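Long-range contacts in cadherin-23 (PDB 5UZ8), which probably mediates calcium-dependent adhesion and mechanotransduction in hearing, through extracellular cadherin repeats whose junctions bind calcium ions: residues 219-224 with 247-252; 226-231 with 307-312. One frame throughout, in Å; residues are numbered along the deposited sequence. Where two conformers were deposited one is given.

Contact 1. Residues 219-224 with 247-252. With CA (calcium ion), chain E; CA (calcium ion), chain F; GSH (glutathione), chain L.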
loop_
_atom_site.group_PDB
_atom_site.type_symbol
_atom_site.label_atom_id
_atom_site.label_comp_id
_atom_site.label_asym_id
_atom_site.label_seq_id
_atom_site.Cartn_x
_atom_site.Cartn_y
_atom_site.Cartn_z
ATOM N N CYS A 219 -4.465 30.851 2.508
ATOM C CA CYS A 219 -4.472 31.786 1.380
ATOM C C CYS A 219 -5.360 32.998 1.703
ATOM O O CYS A 219 -6.529 32.861 2.053
ATOM C CB CYS A 219 -4.912 31.090 0.117
ATOM S SG CYS A 219 -3.837 29.669 -0.201
ATOM N N ARG A 220 -4.773 34.188 1.597
ATOM C CA ARG A 220 -5.510 35.401 1.837
ATOM C C ARG A 220 -6.257 35.792 0.564
ATOM O O ARG A 220 -5.825 35.488 -0.541
ATOM C CB ARG A 220 -4.597 36.541 2.335
ATOM C CG ARG A 220 -3.788 37.187 1.234
ATOM C CD ARG A 220 -2.765 38.149 1.758
ATOM N NE ARG A 220 -3.364 39.300 2.414
ATOM C CZ ARG A 220 -2.665 40.337 2.858
ATOM N NH1 ARG A 220 -1.355 40.407 2.649
ATOM N NH2 ARG A 220 -3.279 41.338 3.494
ATOM N N PRO A 221 -7.401 36.451 0.720
ATOM C CA PRO A 221 -8.130 37.018 -0.415
ATOM C C PRO A 221 -7.282 38.005 -1.218
ATOM O O PRO A 221 -6.462 38.719 -0.628
ATOM C CB PRO A 221 -9.280 37.744 0.251
ATOM C CG PRO A 221 -9.470 37.035 1.548
ATOM C CD PRO A 221 -8.098 36.673 2.001
ATOM N N GLN A 222 -7.437 38.000 -2.535
ATOM C CA GLN A 222 -6.669 38.886 -3.427
ATOM C C GLN A 222 -7.590 39.554 -4.370
ATOM O O GLN A 222 -8.463 38.889 -4.952
ATOM C CB GLN A 222 -5.769 38.128 -4.450
ATOM C CG GLN A 222 -4.707 37.271 -3.956
ATOM C CD GLN A 222 -3.972 36.643 -5.145
ATOM O OE1 GLN A 222 -4.339 35.552 -5.633
ATOM N NE2 GLN A 222 -2.982 37.360 -5.652
ATOM N N PHE A 223 -7.320 40.831 -4.615
ATOM C CA PHE A 223 -7.828 41.505 -5.814
ATOM C C PHE A 223 -6.804 41.459 -6.973
ATOM O O PHE A 223 -5.588 41.300 -6.776
ATOM C CB PHE A 223 -8.183 42.941 -5.464
ATOM C CG PHE A 223 -9.315 43.064 -4.481
ATOM C CD1 PHE A 223 -10.632 43.146 -4.920
ATOM C CD2 PHE A 223 -9.075 43.101 -3.121
ATOM C CE1 PHE A 223 -11.681 43.285 -4.021
ATOM C CE2 PHE A 223 -10.120 43.241 -2.203
ATOM C CZ PHE A 223 -11.426 43.322 -2.657
ATOM N N SER A 224 -7.303 41.653 -8.185
ATOM C CA SER A 224 -6.481 41.522 -9.398
ATOM C C SER A 224 -5.427 42.615 -9.562
ATOM O O SER A 224 -4.393 42.394 -10.193
ATOM C CB SER A 224 -7.378 41.521 -10.631
ATOM O OG SER A 224 -8.035 42.766 -10.762
ATOM N N ALA A 247 -12.917 39.741 -5.358
ATOM C CA ALA A 247 -11.678 39.136 -4.899
ATOM C C ALA A 247 -11.750 37.618 -5.083
ATOM O O ALA A 247 -12.844 37.064 -5.262
ATOM C CB ALA A 247 -11.440 39.482 -3.448
ATOM N N THR A 248 -10.577 36.983 -5.078
ATOM C CA THR A 248 -10.446 35.530 -5.148
ATOM C C THR A 248 -9.716 35.006 -3.923
ATOM O O THR A 248 -8.945 35.725 -3.280
ATOM C CB THR A 248 -9.682 35.064 -6.401
ATOM O OG1 THR A 248 -8.369 35.642 -6.418
ATOM C CG2 THR A 248 -10.437 35.459 -7.665
ATOM N N ASP A 249 -9.926 33.736 -3.629
ATOM C CA ASP A 249 -9.309 33.085 -2.486
ATOM C C ASP A 249 -9.199 31.612 -2.816
ATOM O O ASP A 249 -10.182 30.986 -3.189
ATOM C CB ASP A 249 -10.162 33.338 -1.232
ATOM C CG ASP A 249 -9.555 32.777 0.043
ATOM O OD1 ASP A 249 -9.147 31.589 0.080
ATOM O OD2 ASP A 249 -9.540 33.510 1.061
ATOM N N GLN A 250 -7.977 31.085 -2.752
ATOM C CA GLN A 250 -7.666 29.752 -3.266
ATOM C C GLN A 250 -8.058 28.588 -2.341
ATOM O O GLN A 250 -8.004 27.445 -2.748
ATOM C CB GLN A 250 -6.177 29.672 -3.580
ATOM C CG GLN A 250 -5.717 30.669 -4.663
ATOM C CD GLN A 250 -6.529 30.566 -5.915
ATOM O OE1 GLN A 250 -6.519 29.512 -6.562
ATOM N NE2 GLN A 250 -7.177 31.672 -6.323
ATOM N N ASP A 251 -8.418 28.893 -1.107
ATOM C CA ASP A 251 -8.822 27.877 -0.122
ATOM C C ASP A 251 -10.183 27.242 -0.444
ATOM O O ASP A 251 -10.780 27.484 -1.489
ATOM C CB ASP A 251 -8.797 28.485 1.287
ATOM C CG ASP A 251 -7.404 28.878 1.721
ATOM O OD1 ASP A 251 -6.476 28.043 1.564
ATOM O OD2 ASP A 251 -7.229 30.025 2.221
ATOM N N GLU A 252 -10.618 26.356 0.434
ATOM C CA GLU A 252 -11.821 25.573 0.253
ATOM C C GLU A 252 -12.922 25.999 1.235
ATOM O O GLU A 252 -12.661 26.305 2.396
ATOM C CB GLU A 252 -11.466 24.092 0.495
ATOM C CG GLU A 252 -12.582 23.111 0.183
ATOM C CD GLU A 252 -12.155 21.650 0.279
ATOM O OE1 GLU A 252 -11.068 21.310 0.781
ATOM O OE2 GLU A 252 -12.945 20.801 -0.151
HETATM CA CA CA E . -8.588 31.920 2.627
HETATM CA CA CA F . -5.534 25.994 1.941
HETATM N N1 GSH L . 4.572 28.180 -0.346
HETATM C CA1 GSH L . 3.607 28.011 0.730
HETATM C C1 GSH L . 3.581 26.558 1.139
HETATM O O11 GSH L . 4.289 25.756 0.486
HETATM O O12 GSH L . 2.829 26.223 2.088
HETATM C CB1 GSH L . 2.198 28.464 0.299
HETATM C CG1 GSH L . 1.635 27.611 -0.837
HETATM C CD1 GSH L . 0.161 27.876 -1.034
HETATM O OE1 GSH L . -0.674 27.490 -0.221
HETATM N N2 GSH L . -0.162 28.504 -2.159
HETATM C CA2 GSH L . -1.530 28.667 -2.608
HETATM C C2 GSH L . -1.725 28.100 -3.984
HETATM O O2 GSH L . -2.589 28.575 -4.701
HETATM C CB2 GSH L . -1.901 30.149 -2.556
HETATM S SG2 GSH L . -1.838 30.697 -0.842
HETATM N N3 GSH L . -0.971 27.044 -4.316
HETATM C CA3 GSH L . -1.100 26.335 -5.575
HETATM C C3 GSH L . 0.154 26.418 -6.423
HETATM O O31 GSH L . 0.090 25.917 -7.569
HETATM O O32 GSH L . 1.202 26.932 -5.954
HETATM O O HOH W 1 -6.568 34.130 -4.931
HETATM O O HOH W 2 -7.695 38.117 -7.829
#
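With CG anti to the backbone N (chi1 -176°), Asp249 swings its carboxylate toward the calcium ion E held by the carbonyl of Cys219, while Asp251, with CG anti to its carbonyl carbon (chi1 -65°), brings a second carboxylate to the same ion. This is the calcium-binding junction between successive cadherin repeats: Asp249 and Asp251 form the DXD motif, and Cys219 ends the linker, where the usual DXNDN motif has asparagine. Because that position ligates through its backbone oxygen, Cys219 O at 2.3 Å from calcium E, cysteine can fill it. Asp249 is bidentate, with OD2 at 2.4 Å and OD1 at 2.6 Å from calcium E; OD1 also accepts from Asp251 N in an Asx turn. Asp251 bridges, giving OD2 to calcium E and OD1, at 2.3 Å, to calcium F; a short side chain with two oxygens can serve both ions. The syn lone pair of Asp251 OD2 also takes the N-H of Cys219 (N to OD2 2.9 Å). Asn217, Asn255 O and Asp299 complete calcium E.

Farther on, the two loops run antiparallel. Gln222 and Thr248 make a single bridge of two backbone bonds, the Gln222 N to Thr248 O bond being 2.8 Å long and in the carbonyl plane. Beside it, the ring of Pro221 lies alongside Asp249 (CG to OD2 3.6 Å), a rigid, apolar neighbour with no N-H. A water links Gln222 OE1, Thr248 OG1 and Gln250 NE2 on the polar side. Glutathione lies near Cys219 and Gln250. On the apolar side, toward strand 290-298, small Ala247 makes a CH-pi contact over one face of the Phe223 ring, its CB 3.9 Å from the centroid and nearly on the ring normal.

Contact 2. Residues 226-231 with 307-312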
loop_
_atom_site.group_PDB
_atom_site.type_symbol
_atom_site.label_atom_id
_atom_site.label_comp_id
_atom_site.label_asym_id
_atom_site.label_seq_id
_atom_site.Cartn_x
_atom_site.Cartn_y
_atom_site.Cartn_z
ATOM N N PRO A 226 -3.941 46.631 -7.510
ATOM C CA PRO A 226 -3.994 47.440 -6.313
ATOM C C PRO A 226 -4.821 48.728 -6.404
ATOM O O PRO A 226 -5.032 49.376 -5.369
ATOM C CB PRO A 226 -2.515 47.760 -6.048
ATOM C CG PRO A 226 -1.901 47.811 -7.419
ATOM C CD PRO A 226 -2.624 46.728 -8.179
ATOM N N GLN A 227 -5.267 49.117 -7.602
ATOM C CA GLN A 227 -5.964 50.405 -7.787
ATOM C C GLN A 227 -7.003 50.268 -8.894
ATOM O O GLN A 227 -6.678 49.909 -10.029
ATOM C CB GLN A 227 -4.969 51.528 -8.094
ATOM C CG GLN A 227 -5.568 52.935 -8.239
ATOM C CD GLN A 227 -6.066 53.525 -6.920
ATOM O OE1 GLN A 227 -5.265 53.878 -6.038
ATOM N NE2 GLN A 227 -7.378 53.659 -6.785
ATOM N N PHE A 228 -8.265 50.471 -8.529
ATOM C CA PHE A 228 -9.342 50.552 -9.494
ATOM C C PHE A 228 -9.777 52.002 -9.501
ATOM O O PHE A 228 -9.600 52.708 -8.503
ATOM C CB PHE A 228 -10.517 49.698 -9.082
ATOM C CG PHE A 228 -10.237 48.228 -9.139
ATOM C CD1 PHE A 228 -9.486 47.617 -8.151
ATOM C CD2 PHE A 228 -10.710 47.460 -10.189
ATOM C CE1 PHE A 228 -9.230 46.258 -8.198
ATOM C CE2 PHE A 228 -10.429 46.096 -10.254
ATOM C CZ PHE A 228 -9.695 45.499 -9.258
ATOM N N SER A 229 -10.356 52.431 -10.616
ATOM C CA SER A 229 -10.840 53.811 -10.758
ATOM C C SER A 229 -12.173 53.805 -11.480
ATOM O O SER A 229 -12.360 53.056 -12.441
ATOM C CB SER A 229 -9.843 54.665 -11.537
ATOM O OG SER A 229 -9.592 54.101 -12.809
ATOM N N THR A 230 -13.106 54.636 -11.008
ATOM C CA THR A 230 -14.398 54.762 -11.663
ATOM C C THR A 230 -14.956 56.169 -11.479
ATOM O O THR A 230 -14.380 56.988 -10.747
ATOM C CB THR A 230 -15.412 53.719 -11.126
ATOM O OG1 THR A 230 -16.600 53.770 -11.937
ATOM C CG2 THR A 230 -15.765 54.008 -9.684
ATOM N N SER A 231 -16.059 56.437 -12.167
ATOM C CA SER A 231 -16.692 57.753 -12.130
ATOM C C SER A 231 -18.146 57.596 -11.856
ATOM O O SER A 231 -18.783 56.656 -12.336
ATOM C CB SER A 231 -16.553 58.498 -13.466
ATOM O OG SER A 231 -15.212 58.823 -13.742
ATOM N N GLY A 307 -7.681 40.795 2.364
ATOM C CA GLY A 307 -6.935 41.413 1.305
ATOM C C GLY A 307 -7.663 42.712 0.961
ATOM O O GLY A 307 -8.868 42.830 1.192
ATOM N N THR A 308 -6.933 43.677 0.424
ATOM C CA THR A 308 -7.519 44.958 0.069
ATOM C C THR A 308 -7.124 45.402 -1.342
ATOM O O THR A 308 -6.203 44.871 -1.965
ATOM C CB THR A 308 -7.123 46.114 1.024
ATOM O OG1 THR A 308 -5.705 46.286 1.028
ATOM C CG2 THR A 308 -7.620 45.873 2.443
ATOM N N THR A 309 -7.872 46.371 -1.820
ATOM C CA THR A 309 -7.487 47.161 -2.969
ATOM C C THR A 309 -8.051 48.557 -2.773
ATOM O O THR A 309 -8.860 48.782 -1.861
ATOM C CB THR A 309 -7.982 46.519 -4.271
ATOM O OG1 THR A 309 -7.466 47.257 -5.382
ATOM C CG2 THR A 309 -9.483 46.491 -4.337
ATOM N N MET A 310 -7.565 49.495 -3.586
ATOM C CA MET A 310 -8.033 50.868 -3.518
ATOM C C MET A 310 -8.984 51.140 -4.679
ATOM O O MET A 310 -8.843 50.568 -5.768
ATOM C CB MET A 310 -6.848 51.847 -3.513
ATOM C CG MET A 310 -5.935 51.708 -2.293
ATOM S SD MET A 310 -6.831 51.704 -0.723
ATOM C CE MET A 310 -5.575 51.257 0.480
ATOM N N LEU A 311 -9.968 52.008 -4.426
ATOM C CA LEU A 311 -10.984 52.343 -5.424
ATOM C C LEU A 311 -11.078 53.871 -5.477
ATOM O O LEU A 311 -11.494 54.495 -4.497
ATOM C CB LEU A 311 -12.336 51.731 -5.070
ATOM C CG LEU A 311 -13.545 52.155 -5.928
ATOM C CD1 LEU A 311 -13.352 51.792 -7.388
ATOM C CD2 LEU A 311 -14.858 51.581 -5.398
ATOM N N LEU A 312 -10.622 54.449 -6.580
ATOM C CA LEU A 312 -10.719 55.893 -6.785
ATOM C C LEU A 312 -12.097 56.167 -7.378
ATOM O O LEU A 312 -12.487 55.522 -8.346
ATOM C CB LEU A 312 -9.637 56.378 -7.730
ATOM C CG LEU A 312 -9.808 57.782 -8.301
ATOM C CD1 LEU A 312 -10.029 58.858 -7.220
ATOM C CD2 LEU A 312 -8.605 58.094 -9.184
#
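A parallel ladder joins the second half of the split A strand in the third cadherin repeat of this fragment to the G strand, 227-231 beside 307-312, through backbone bonds alternating from Pro226 O to Thr230 N. At the middle, Phe228 N gives a nearly straight bond to Met310 O (2.8 Å), and Phe228 O accepts from Leu312 N (2.8 Å). That oxygen has a second donor, Gln227 NE2 at 3.0 Å, which reaches it from the opposite face of the carbonyl plane. In Gln227, CG stands anti to the backbone N and the bend at chi2 (70°) turns CD toward Met310; the amide is rotated so that Phe228 O lies nearly in its plane, and NE2 also bonds Asn292 OD1. In the Greek-key cadherin fold, 227-233 is an edge strand, with 306-316 between it and 290-298. An alanine in place of Gln227 would probably leave Phe228 O with a single donor here and Asn292 OD1 without its amide partner. On the sheet face that carries Phe228 and Leu311, the edge of the Phe228 ring meets Thr309 OG1 (3.4 Å from CD1), a hydroxyl bonded to Lys225 O. Branched, apolar Leu311 touches Phe228 CB with CD1 (3.9 Å).

After two earlier repeats, counted from the N terminus, the chain leaves the inter-repeat linker through 219-224 and at once enters the edge strand through 226-231. It then passes strand 241-244 and returns at 247-252, where contact 1 closes a loop of 22 intervening residues. Contact 2 closes only after 75 intervening residues, when the final strand arrives at 307-312. The segments alternate, so the two closures cross. Contact 1 ties the calcium-bound junction to the loop after strand 241-244; contact 2 adds the edge strand 227-233 to the sheet of the third repeat of this fragment. Their centres lie about 16 Å apart, and they meet where Phe223 CG packs 3.4 Å from Thr309 CG2.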